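Long-range contacts in bifunctional cytochrome P450/NADPH--P450 reductase (Deinococcus aerius, PDB 7F3H), which hydroxylates organic substrates at a haem iron, probably with electrons that a fused reductase domain takes from NADPH: residues Ala24-Val29 with Lys437-Leu442; Gln128-Lys133 with Leu420-Lys425; Ala181-His186 with Ala210-Met215; Lys425-Asp430 with Arg452-Arg457. All blocks are in the same frame, centred on the assembly; numbering follows the deposited sequence.

Contact 1 (Ala24-Val29 with Lys437-Leu442)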
loop_
_atom_site.group_PDB
_atom_site.type_symbol
_atom_site.label_atom_id
_atom_site.label_comp_id
_atom_site.label_asym_id
_atom_site.label_seq_id
_atom_site.Cartn_x
_atom_site.Cartn_y
_atom_site.Cartn_z
ATOM N N ALA A 24 14.153 -10.224 13.625
ATOM C CA ALA A 24 15.373 -9.580 13.172
ATOM C C ALA A 24 15.398 -9.437 11.655
ATOM O O ALA A 24 14.673 -10.121 10.925
ATOM C CB ALA A 24 16.584 -10.376 13.646
ATOM N N GLY A 25 16.268 -8.545 11.180
ATOM C CA GLY A 25 16.482 -8.390 9.757
ATOM C C GLY A 25 15.718 -7.212 9.181
ATOM O O GLY A 25 15.028 -6.465 9.878
ATOM N N ASP A 26 15.884 -7.043 7.864
ATOM C CA ASP A 26 15.267 -5.948 7.129
ATOM C C ASP A 26 13.767 -6.131 6.905
ATOM O O ASP A 26 13.088 -5.145 6.602
ATOM C CB ASP A 26 15.910 -5.814 5.750
ATOM C CG ASP A 26 17.221 -5.079 5.774
ATOM O OD1 ASP A 26 17.373 -4.192 6.645
ATOM O OD2 ASP A 26 18.068 -5.370 4.889
ATOM N N ALA A 27 13.243 -7.370 7.026
ATOM C CA ALA A 27 11.850 -7.688 6.723
ATOM C C ALA A 27 11.374 -8.942 7.461
ATOM O O ALA A 27 11.283 -10.001 6.846
ATOM C CB ALA A 27 11.688 -7.865 5.211
ATOM N N PRO A 28 11.051 -8.862 8.754
ATOM C CA PRO A 28 10.675 -10.081 9.511
ATOM C C PRO A 28 9.440 -10.818 8.996
ATOM O O PRO A 28 9.284 -12.027 9.291
ATOM C CB PRO A 28 10.462 -9.565 10.944
ATOM C CG PRO A 28 10.551 -8.051 10.875
ATOM C CD PRO A 28 11.204 -7.675 9.620
ATOM N N VAL A 29 8.560 -10.155 8.238
ATOM C CA VAL A 29 7.438 -10.897 7.669
ATOM C C VAL A 29 7.932 -12.065 6.812
ATOM O O VAL A 29 7.240 -13.086 6.699
ATOM C CB VAL A 29 6.480 -9.967 6.888
ATOM C CG1 VAL A 29 7.067 -9.570 5.563
ATOM C CG2 VAL A 29 5.091 -10.653 6.709
ATOM N N LYS A 437 16.046 -7.328 -2.644
ATOM C CA LYS A 437 16.251 -6.999 -1.232
ATOM C C LYS A 437 15.012 -6.234 -0.784
ATOM O O LYS A 437 14.717 -5.158 -1.314
ATOM C CB LYS A 437 17.533 -6.179 -0.996
ATOM C CG LYS A 437 18.197 -6.410 0.385
ATOM C CD LYS A 437 19.330 -5.414 0.714
ATOM C CE LYS A 437 20.721 -6.029 0.426
ATOM N NZ LYS A 437 21.846 -5.399 1.189
ATOM N N VAL A 438 14.234 -6.841 0.111
ATOM C CA VAL A 438 12.961 -6.297 0.578
ATOM C C VAL A 438 13.155 -5.602 1.926
ATOM O O VAL A 438 13.806 -6.141 2.828
ATOM C CB VAL A 438 11.906 -7.407 0.670
ATOM C CG1 VAL A 438 10.587 -6.833 1.145
ATOM C CG2 VAL A 438 11.762 -8.077 -0.679
ATOM N N LYS A 439 12.652 -4.380 2.052
ATOM C CA LYS A 439 12.670 -3.680 3.330
ATOM C C LYS A 439 11.238 -3.492 3.818
ATOM O O LYS A 439 10.339 -3.131 3.039
ATOM C CB LYS A 439 13.399 -2.325 3.233
ATOM C CG LYS A 439 13.507 -1.513 4.572
ATOM C CD LYS A 439 14.529 -1.972 5.616
ATOM C CE LYS A 439 15.931 -1.539 5.151
ATOM N NZ LYS A 439 16.086 -0.029 5.176
ATOM N N GLN A 440 11.040 -3.763 5.110
ATOM C CA GLN A 440 9.757 -3.673 5.785
ATOM C C GLN A 440 9.759 -2.496 6.763
ATOM O O GLN A 440 10.620 -2.412 7.644
ATOM C CB GLN A 440 9.446 -4.970 6.531
ATOM C CG GLN A 440 8.018 -4.970 7.023
ATOM C CD GLN A 440 7.632 -6.270 7.649
ATOM O OE1 GLN A 440 8.491 -7.115 7.953
ATOM N NE2 GLN A 440 6.336 -6.456 7.851
ATOM N N SER A 441 8.776 -1.606 6.604
ATOM C CA SER A 441 8.413 -0.550 7.536
ATOM C C SER A 441 6.911 -0.645 7.772
ATOM O O SER A 441 6.421 -1.677 8.247
ATOM C CB SER A 441 8.813 0.804 6.967
ATOM O OG SER A 441 8.108 1.059 5.759
ATOM N N LEU A 442 6.155 0.418 7.477
ATOM C CA LEU A 442 4.709 0.231 7.375
ATOM C C LEU A 442 4.389 -0.710 6.217
ATOM O O LEU A 442 3.494 -1.561 6.320
ATOM C CB LEU A 442 4.001 1.582 7.208
ATOM C CG LEU A 442 2.471 1.673 7.351
ATOM C CD1 LEU A 442 2.074 1.813 8.834
ATOM C CD2 LEU A 442 1.839 2.807 6.476
#

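Contact 2 (Gln128-Lys133 with Leu420-Lys425)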
loop_
_atom_site.group_PDB
_atom_site.type_symbol
_atom_site.label_atom_id
_atom_site.label_comp_id
_atom_site.label_asym_id
_atom_site.label_seq_id
_atom_site.Cartn_x
_atom_site.Cartn_y
_atom_site.Cartn_z
ATOM N N GLN A 128 3.431 11.792 -16.891
ATOM C CA GLN A 128 4.219 12.387 -17.971
ATOM C C GLN A 128 5.518 12.989 -17.436
ATOM O O GLN A 128 6.585 12.816 -18.041
ATOM C CB GLN A 128 3.366 13.434 -18.710
ATOM C CG GLN A 128 2.294 12.802 -19.618
ATOM C CD GLN A 128 1.352 13.812 -20.247
ATOM O OE1 GLN A 128 0.996 14.828 -19.639
ATOM N NE2 GLN A 128 0.921 13.528 -21.468
ATOM N N ALA A 129 5.465 13.618 -16.257
ATOM C CA ALA A 129 6.680 14.173 -15.663
ATOM C C ALA A 129 7.700 13.082 -15.345
ATOM O O ALA A 129 8.899 13.245 -15.628
ATOM C CB ALA A 129 6.335 14.977 -14.417
ATOM N N LEU A 130 7.235 11.938 -14.816
ATOM C CA LEU A 130 8.117 10.785 -14.630
ATOM C C LEU A 130 8.781 10.419 -15.940
ATOM O O LEU A 130 10.009 10.361 -16.034
ATOM C CB LEU A 130 7.329 9.581 -14.105
ATOM C CG LEU A 130 8.005 8.199 -14.160
ATOM C CD1 LEU A 130 8.919 7.961 -12.986
ATOM C CD2 LEU A 130 6.977 7.156 -14.158
ATOM N N VAL A 131 7.969 10.221 -16.983
ATOM C CA VAL A 131 8.509 9.834 -18.283
ATOM C C VAL A 131 9.536 10.859 -18.748
ATOM O O VAL A 131 10.634 10.499 -19.224
ATOM C CB VAL A 131 7.356 9.652 -19.290
ATOM C CG1 VAL A 131 7.875 9.386 -20.711
ATOM C CG2 VAL A 131 6.439 8.534 -18.829
ATOM N N GLY A 132 9.211 12.150 -18.564
ATOM C CA GLY A 132 10.147 13.210 -18.920
ATOM C C GLY A 132 11.499 13.043 -18.260
ATOM O O GLY A 132 12.537 13.092 -18.923
ATOM N N LYS A 133 11.502 12.792 -16.944
ATOM C CA LYS A 133 12.764 12.568 -16.249
ATOM C C LYS A 133 13.514 11.391 -16.858
ATOM O O LYS A 133 14.707 11.492 -17.164
ATOM C CB LYS A 133 12.523 12.332 -14.760
ATOM C CG LYS A 133 13.826 12.298 -13.959
ATOM C CD LYS A 133 13.566 12.041 -12.473
ATOM C CE LYS A 133 14.847 11.823 -11.682
ATOM N NZ LYS A 133 14.547 11.270 -10.340
ATOM N N LEU A 420 1.531 1.821 -18.415
ATOM C CA LEU A 420 1.186 2.077 -19.805
ATOM C C LEU A 420 2.143 3.078 -20.438
ATOM O O LEU A 420 2.729 2.819 -21.497
ATOM C CB LEU A 420 -0.259 2.594 -19.867
ATOM C CG LEU A 420 -0.839 2.976 -21.226
ATOM C CD1 LEU A 420 -0.794 1.774 -22.164
ATOM C CD2 LEU A 420 -2.234 3.495 -21.052
ATOM N N LEU A 421 2.353 4.215 -19.774
ATOM C CA LEU A 421 3.206 5.233 -20.371
ATOM C C LEU A 421 4.670 4.790 -20.400
ATOM O O LEU A 421 5.360 4.956 -21.417
ATOM C CB LEU A 421 3.039 6.543 -19.607
ATOM C CG LEU A 421 1.772 7.382 -19.832
ATOM C CD1 LEU A 421 1.836 8.666 -18.984
ATOM C CD2 LEU A 421 1.539 7.708 -21.317
ATOM N N ILE A 422 5.140 4.165 -19.315
ATOM C CA ILE A 422 6.528 3.711 -19.231
ATOM C C ILE A 422 6.833 2.727 -20.349
ATOM O O ILE A 422 7.841 2.853 -21.057
ATOM C CB ILE A 422 6.797 3.096 -17.844
ATOM C CG1 ILE A 422 6.930 4.215 -16.815
ATOM C CG2 ILE A 422 8.064 2.171 -17.840
ATOM C CD1 ILE A 422 6.919 3.712 -15.404
ATOM N N LEU A 423 5.956 1.737 -20.532
ATOM C CA LEU A 423 6.217 0.716 -21.527
ATOM C C LEU A 423 5.988 1.262 -22.924
ATOM O O LEU A 423 6.622 0.793 -23.878
ATOM C CB LEU A 423 5.363 -0.522 -21.256
ATOM C CG LEU A 423 5.638 -1.330 -19.966
ATOM C CD1 LEU A 423 4.755 -2.556 -19.946
ATOM C CD2 LEU A 423 7.097 -1.751 -19.784
ATOM N N GLN A 424 5.154 2.300 -23.057
ATOM C CA GLN A 424 5.068 2.978 -24.340
ATOM C C GLN A 424 6.419 3.552 -24.748
ATOM O O GLN A 424 6.869 3.353 -25.883
ATOM C CB GLN A 424 4.000 4.073 -24.302
ATOM C CG GLN A 424 3.782 4.679 -25.703
ATOM C CD GLN A 424 3.043 6.003 -25.706
ATOM O OE1 GLN A 424 2.846 6.663 -24.666
ATOM N NE2 GLN A 424 2.607 6.393 -26.885
ATOM N N LYS A 425 7.100 4.240 -23.822
ATOM C CA LYS A 425 8.334 4.931 -24.213
ATOM C C LYS A 425 9.586 4.060 -24.126
ATOM O O LYS A 425 10.481 4.186 -24.957
ATOM C CB LYS A 425 8.544 6.183 -23.363
ATOM C CG LYS A 425 9.273 7.324 -24.062
ATOM C CD LYS A 425 8.257 8.149 -24.833
ATOM C CE LYS A 425 8.844 9.468 -25.352
ATOM N NZ LYS A 425 10.108 9.437 -26.152
#

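Contact 3 (Ala181-His186 with Ala210-Met215)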
loop_
_atom_site.group_PDB
_atom_site.type_symbol
_atom_site.label_atom_id
_atom_site.label_comp_id
_atom_site.label_asym_id
_atom_site.label_seq_id
_atom_site.Cartn_x
_atom_site.Cartn_y
_atom_site.Cartn_z
ATOM N N ALA A 181 8.776 11.998 5.283
ATOM C CA ALA A 181 9.666 10.840 5.284
ATOM C C ALA A 181 10.288 10.622 6.667
ATOM O O ALA A 181 10.253 9.508 7.210
ATOM C CB ALA A 181 10.751 11.003 4.206
ATOM N N ARG A 182 10.848 11.687 7.248
ATOM C CA ARG A 182 11.440 11.614 8.578
ATOM C C ARG A 182 10.429 11.116 9.602
ATOM O O ARG A 182 10.737 10.227 10.406
ATOM C CB ARG A 182 11.968 12.992 8.988
ATOM C CG ARG A 182 13.196 13.495 8.246
ATOM C CD ARG A 182 13.819 14.716 8.983
ATOM N NE ARG A 182 12.897 15.847 9.029
ATOM C CZ ARG A 182 12.823 16.772 8.068
ATOM N NH1 ARG A 182 13.619 16.699 7.005
ATOM N NH2 ARG A 182 11.959 17.779 8.160
ATOM N N ALA A 183 9.221 11.708 9.610
ATOM C CA ALA A 183 8.205 11.336 10.600
ATOM C C ALA A 183 7.802 9.873 10.447
ATOM O O ALA A 183 7.623 9.170 11.447
ATOM C CB ALA A 183 6.980 12.262 10.524
ATOM N N MET A 184 7.588 9.416 9.200
ATOM C CA MET A 184 7.247 8.008 8.949
ATOM C C MET A 184 8.330 7.070 9.483
ATOM O O MET A 184 8.045 6.095 10.209
ATOM C CB MET A 184 7.028 7.793 7.455
ATOM C CG MET A 184 5.709 8.402 6.950
ATOM S SD MET A 184 4.305 7.510 7.651
ATOM C CE MET A 184 4.059 6.297 6.336
ATOM N N HIS A 185 9.586 7.347 9.131
ATOM C CA HIS A 185 10.678 6.528 9.643
ATOM C C HIS A 185 10.692 6.504 11.176
ATOM O O HIS A 185 10.801 5.434 11.804
ATOM C CB HIS A 185 12.007 7.048 9.104
ATOM C CG HIS A 185 13.189 6.291 9.616
ATOM N ND1 HIS A 185 13.551 5.052 9.126
ATOM C CD2 HIS A 185 14.059 6.571 10.617
ATOM C CE1 HIS A 185 14.620 4.621 9.774
ATOM N NE2 HIS A 185 14.943 5.521 10.688
ATOM N N HIS A 186 10.574 7.678 11.800
ATOM C CA HIS A 186 10.620 7.732 13.258
ATOM C C HIS A 186 9.431 7.008 13.880
ATOM O O HIS A 186 9.563 6.383 14.943
ATOM C CB HIS A 186 10.679 9.187 13.724
ATOM C CG HIS A 186 11.077 9.332 15.152
ATOM N ND1 HIS A 186 10.175 9.626 16.150
ATOM C CD2 HIS A 186 12.277 9.164 15.759
ATOM C CE1 HIS A 186 10.810 9.670 17.307
ATOM N NE2 HIS A 186 12.086 9.395 17.097
ATOM N N ALA A 210 7.985 18.293 15.906
ATOM C CA ALA A 210 8.141 19.532 15.144
ATOM C C ALA A 210 7.819 19.330 13.673
ATOM O O ALA A 210 7.109 20.149 13.070
ATOM C CB ALA A 210 9.565 20.083 15.310
ATOM N N ASP A 211 8.402 18.276 13.072
ATOM C CA ASP A 211 8.090 17.832 11.713
ATOM C C ASP A 211 6.581 17.726 11.514
ATOM O O ASP A 211 6.021 18.219 10.517
ATOM C CB ASP A 211 8.733 16.455 11.459
ATOM C CG ASP A 211 10.200 16.526 11.074
ATOM O OD1 ASP A 211 10.662 17.606 10.668
ATOM O OD2 ASP A 211 10.897 15.487 11.160
ATOM N N ILE A 212 5.913 17.048 12.452
ATOM C CA ILE A 212 4.473 16.867 12.317
ATOM C C ILE A 212 3.779 18.211 12.321
ATOM O O ILE A 212 2.864 18.452 11.522
ATOM C CB ILE A 212 3.901 15.963 13.427
ATOM C CG1 ILE A 212 4.605 14.604 13.483
ATOM C CG2 ILE A 212 2.413 15.841 13.238
ATOM C CD1 ILE A 212 3.979 13.657 14.481
ATOM N N ALA A 213 4.208 19.112 13.214
ATOM C CA ALA A 213 3.639 20.460 13.259
ATOM C C ALA A 213 3.811 21.179 11.920
ATOM O O ALA A 213 2.895 21.854 11.442
ATOM C CB ALA A 213 4.286 21.264 14.386
ATOM N N SER A 214 4.999 21.095 11.333
ATOM C CA SER A 214 5.240 21.764 10.052
ATOM C C SER A 214 4.302 21.227 8.964
ATOM O O SER A 214 3.777 21.991 8.133
ATOM C CB SER A 214 6.707 21.589 9.650
ATOM O OG SER A 214 6.966 20.238 9.272
ATOM N N MET A 215 4.045 19.915 8.989
ATOM C CA MET A 215 3.105 19.330 8.027
ATOM C C MET A 215 1.679 19.819 8.269
ATOM O O MET A 215 1.003 20.280 7.331
ATOM C CB MET A 215 3.165 17.807 8.100
ATOM C CG MET A 215 4.487 17.284 7.613
ATOM S SD MET A 215 4.421 15.562 7.165
ATOM C CE MET A 215 5.026 14.812 8.669
#

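Contact 4 (Lys425-Asp430 with Arg452-Arg457)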
loop_
_atom_site.group_PDB
_atom_site.type_symbol
_atom_site.label_atom_id
_atom_site.label_comp_id
_atom_site.label_asym_id
_atom_site.label_seq_id
_atom_site.Cartn_x
_atom_site.Cartn_y
_atom_site.Cartn_z
ATOM N N LYS A 425 7.100 4.240 -23.822
ATOM C CA LYS A 425 8.334 4.931 -24.213
ATOM C C LYS A 425 9.586 4.060 -24.126
ATOM O O LYS A 425 10.481 4.186 -24.957
ATOM C CB LYS A 425 8.544 6.183 -23.363
ATOM C CG LYS A 425 9.273 7.324 -24.062
ATOM C CD LYS A 425 8.257 8.149 -24.833
ATOM C CE LYS A 425 8.844 9.468 -25.352
ATOM N NZ LYS A 425 10.108 9.437 -26.152
ATOM N N PHE A 426 9.687 3.184 -23.137
ATOM C CA PHE A 426 11.003 2.716 -22.694
ATOM C C PHE A 426 11.192 1.219 -22.883
ATOM O O PHE A 426 10.300 0.422 -22.563
ATOM C CB PHE A 426 11.210 3.125 -21.233
ATOM C CG PHE A 426 11.325 4.617 -21.065
ATOM C CD1 PHE A 426 12.170 5.354 -21.900
ATOM C CD2 PHE A 426 10.567 5.294 -20.118
ATOM C CE1 PHE A 426 12.275 6.734 -21.769
ATOM C CE2 PHE A 426 10.672 6.668 -19.969
ATOM C CZ PHE A 426 11.524 7.394 -20.799
ATOM N N ALA A 427 12.355 0.860 -23.429
ATOM C CA ALA A 427 12.942 -0.468 -23.296
ATOM C C ALA A 427 13.618 -0.577 -21.932
ATOM O O ALA A 427 14.540 0.193 -21.630
ATOM C CB ALA A 427 13.960 -0.716 -24.402
ATOM N N LEU A 428 13.170 -1.558 -21.137
ATOM C CA LEU A 428 13.682 -1.830 -19.800
ATOM C C LEU A 428 14.933 -2.695 -19.871
ATOM O O LEU A 428 15.065 -3.555 -20.755
ATOM C CB LEU A 428 12.618 -2.555 -18.971
ATOM C CG LEU A 428 11.260 -1.871 -18.707
ATOM C CD1 LEU A 428 10.542 -2.486 -17.473
ATOM C CD2 LEU A 428 11.377 -0.309 -18.569
ATOM N N SER A 429 15.857 -2.457 -18.946
ATOM C CA SER A 429 17.162 -3.089 -18.960
ATOM C C SER A 429 17.663 -3.234 -17.519
ATOM O O SER A 429 17.431 -2.356 -16.669
ATOM C CB SER A 429 18.096 -2.248 -19.835
ATOM O OG SER A 429 19.436 -2.633 -19.707
ATOM N N ASP A 430 18.324 -4.363 -17.243
ATOM C CA ASP A 430 18.787 -4.740 -15.903
ATOM C C ASP A 430 20.302 -4.884 -15.900
ATOM O O ASP A 430 20.821 -5.972 -16.177
ATOM C CB ASP A 430 18.102 -6.046 -15.491
ATOM C CG ASP A 430 18.546 -6.557 -14.133
ATOM O OD1 ASP A 430 19.280 -5.842 -13.414
ATOM O OD2 ASP A 430 18.133 -7.684 -13.789
ATOM N N ARG A 452 17.909 0.455 -16.165
ATOM C CA ARG A 452 18.199 1.423 -17.215
ATOM C C ARG A 452 17.127 1.386 -18.301
ATOM O O ARG A 452 16.540 0.337 -18.579
ATOM C CB ARG A 452 19.577 1.173 -17.807
ATOM C CG ARG A 452 20.636 1.946 -17.046
ATOM C CD ARG A 452 22.032 1.480 -17.386
ATOM N NE ARG A 452 22.887 1.659 -16.228
ATOM C CZ ARG A 452 24.131 1.221 -16.148
ATOM N NH1 ARG A 452 24.685 0.584 -17.172
ATOM N NH2 ARG A 452 24.820 1.411 -15.035
ATOM N N VAL A 453 16.837 2.546 -18.902
ATOM C CA VAL A 453 15.797 2.615 -19.929
ATOM C C VAL A 453 16.347 3.265 -21.193
ATOM O O VAL A 453 17.241 4.124 -21.149
ATOM C CB VAL A 453 14.523 3.366 -19.466
ATOM C CG1 VAL A 453 13.845 2.620 -18.357
ATOM C CG2 VAL A 453 14.818 4.790 -19.051
ATOM N N ARG A 454 15.793 2.845 -22.338
ATOM C CA ARG A 454 16.151 3.461 -23.610
ATOM C C ARG A 454 14.892 3.682 -24.443
ATOM O O ARG A 454 14.021 2.809 -24.515
ATOM C CB ARG A 454 17.171 2.589 -24.369
ATOM C CG ARG A 454 17.795 3.252 -25.591
ATOM C CD ARG A 454 18.091 2.262 -26.741
ATOM N NE ARG A 454 17.022 1.277 -26.915
ATOM C CZ ARG A 454 17.211 0.036 -27.360
ATOM N NH1 ARG A 454 18.459 -0.403 -27.587
ATOM N NH2 ARG A 454 16.158 -0.795 -27.468
ATOM N N GLU A 455 14.793 4.854 -25.078
ATOM C CA GLU A 455 13.659 5.136 -25.961
ATOM C C GLU A 455 13.429 3.991 -26.948
ATOM O O GLU A 455 14.352 3.560 -27.642
ATOM C CB GLU A 455 13.911 6.435 -26.726
ATOM C CG GLU A 455 13.279 7.663 -26.096
ATOM C CD GLU A 455 13.656 8.957 -26.817
ATOM O OE1 GLU A 455 12.764 9.814 -26.989
ATOM O OE2 GLU A 455 14.841 9.113 -27.218
ATOM N N ARG A 456 12.191 3.504 -27.011
ATOM C CA ARG A 456 11.844 2.528 -28.031
ATOM C C ARG A 456 11.848 3.184 -29.409
ATOM O O ARG A 456 11.270 4.260 -29.607
ATOM C CB ARG A 456 10.484 1.903 -27.726
ATOM C CG ARG A 456 10.487 1.062 -26.457
ATOM C CD ARG A 456 9.101 0.602 -26.093
ATOM N NE ARG A 456 8.663 -0.474 -26.977
ATOM C CZ ARG A 456 7.391 -0.772 -27.245
ATOM N NH1 ARG A 456 6.399 -0.079 -26.683
ATOM N NH2 ARG A 456 7.120 -1.781 -28.074
ATOM N N ARG A 457 12.465 2.542 -30.337
ATOM C CA ARG A 457 12.491 3.182 -31.642
ATOM C C ARG A 457 11.258 2.764 -32.447
ATOM O O ARG A 457 10.664 1.716 -32.165
ATOM C CB ARG A 457 13.764 2.799 -32.382
ATOM C CG ARG A 457 15.024 2.952 -31.553
ATOM C CD ARG A 457 16.229 2.324 -32.254
ATOM N NE ARG A 457 17.467 2.589 -31.534
ATOM C CZ ARG A 457 18.321 1.653 -31.131
ATOM N NH1 ARG A 457 18.050 0.377 -31.374
ATOM N NH2 ARG A 457 19.432 1.993 -30.471
#

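Contact 1 (Ala24-Val29 with Lys437-Leu442)
Q440 meets the turn D26-V29 with both its backbone and its side chain. Two hydrogen bonds carry the polar part. Q440 N donates to D26 O at 2.9 Å, and V29 N gives its hydrogen to Q440 OE1 at 3.1 Å (N-H...O angle 167°). CG of Q440 stands anti to the backbone N (chi1 -170°), and the extended chi2 (175°) brings CD to the first turn of helix 28-38. This helix probably corresponds to helix A of the P450 fold, and strand 438-440 belongs to the two-stranded hairpin with 444-446 near the C-terminal end of that fold. An alanine in place of this glutamine would probably leave V29 N without this acceptor and open a gap beside P28 and V29. Carbon atoms of the turn also pack along the glutamine: A27 CB lies 3.9 Å from Q440 CB, P28 CD comes to 3.2 Å from Q440 OE1, and V29, crossing the glutamine at about a right angle, sets CB 3.6 Å from Q440 NE2. Charge plays a looser part. D26 OD1 touches K439 CE at 3.4 Å, but K439 NZ stays 4.6 Å from that oxygen, beyond a salt bridge, and pairs with E447 instead.

Contact 2 (Gln128-Lys133 with Leu420-Lys425)
L130 and V131 of helix 113-137 pack on L421, I422 and K425 of helix 408-425 in the helical part of the P450 fold, where these helices probably correspond to D and L. The two short segments run the same way, 31° apart in direction, with axes 9.9 Å apart at closest approach. The nearest side chains are L130 and I422, whose methyls CD2 and CD1 meet at 3.7 Å. I422 gets there by a chain stretched beyond CG1 (chi2 168°), although its CB does not itself aim at the other helix. V131 forks between two partners: CG2 sits 4.0 Å from L421 CB, the two side chains crossing at about a right angle, while CG1 touches K425 CG at 4.2 Å. At the other end L421 CD1 approaches Q128 N to 4.1 Å. L130 continues onto M148 of helix 144-161, and L421 onto L124 and A127. No hydrogen bond passes between the two segments, and their mutual position therefore rests on the packing of aliphatic side chains, the lysine giving its stem to V131 and its ammonium NZ to a salt bridge with E135, one turn beyond V131.

Contact 3 (Ala181-His186 with Ala210-Met215)
A183 and D211 mark the nearest approach of the two backbones, where helices 181-186 and 210-215 run roughly antiparallel at 136°, their axes 9.5 Å apart. The polar part is a side-on salt bridge between R182 and D211. R182 NE reaches D211 OD2 at 2.9 Å and R182 NH2 reaches D211 OD1 at 2.8 Å, so each carboxylate oxygen has its own N-H. Both oxygens lie close to the guanidinium plane, but the carboxylate is turned 42° against it: OD2 is met on its syn side, whereas NH2 comes to OD1 from above the carboxylate plane. The arginine bends at chi3 (-63°), which swings NE round to OD2, and its CB also rests 3.5 Å from that oxygen. An alanine in place of this aspartate would probably leave the R182 guanidinium without its charged mate and free to turn. Within its own helix the D211 backbone O accepts from M215 N and, at 2.6 Å, from S214 OG. Beneath the ion pair the contact becomes apolar. A183 CB touches M215 CE at 3.7 Å, with I212 CG1 farther off at 4.5 Å. L85 and Y208 also pack on A183, while M215 extends to M262 of helix 254-285. An ion pair beside an alanine-methionine contact thus joins helices 175-190 and 199-227, which probably correspond to F and G of the P450 fold, the antiparallel pair that in this family covers the substrate pocket.

Contact 4 (Lys425-Asp430 with Arg452-Arg457)
F426 packs on V453 across an antiparallel pair of strands. From the phenylalanine CB, 3.8 Å from V453 CB, the side chain passes over the valine: CG, anti to the carbonyl carbon (chi1 -67°), meets V453 CB, and CD1 lies 3.9 Å from V453 CG2. That methyl stands over one ring face, 4.1 Å from the centroid, in a CH-pi contact offset toward the rim. K425 CB covers the opposite face over its centre, so the ring is sandwiched. CD1 also brings the ring edge to 4.2 Å from E455 N, an amide that donates to Q138, and the tip CZ comes up to V131 of helix 113-137. L428 and V453 share one face of the sheet, L428 CD2 meeting V453 CG1 at 3.8 Å. The backbones are joined by A427 N to R454 O (2.8 Å) and R454 N to A427 O (3.0 Å), with R452 N to S429 O and R456 N to K425 O beyond them. K425 and E455 lie side by side, and K425 NZ makes a salt bridge to E455 OE1 at 2.8 Å; E135 is its second carboxylate, and this sharing would be expected to steady the ammonium charge. Strand 450-455 pairs with 142-143 on its other edge, completing the small three-stranded antiparallel sheet in which two strands after the L-type helix are joined by one from between helices 113-137 and 144-161.

Contacts 2 and 4 are neighbours, their centres 10 Å apart: K425 ends helix 408-425 and leads straight into strand 426-429. They also touch through V131 O and F426 CZ at 3.6 Å, and L423 O probably accepts a hydrogen bond from R456 NH1 at 2.9 Å. Contacts 1 and 3 have centres 21 Å apart but meet where L442 CD2 packs on M184 CE at 4.1 Å, joining the hairpin end to helix 175-190. The Q440 side chain of contact 1 lies about 12 Å from the haem. Contacts 3 and 4 stay about 24 Å apart between nearest atoms.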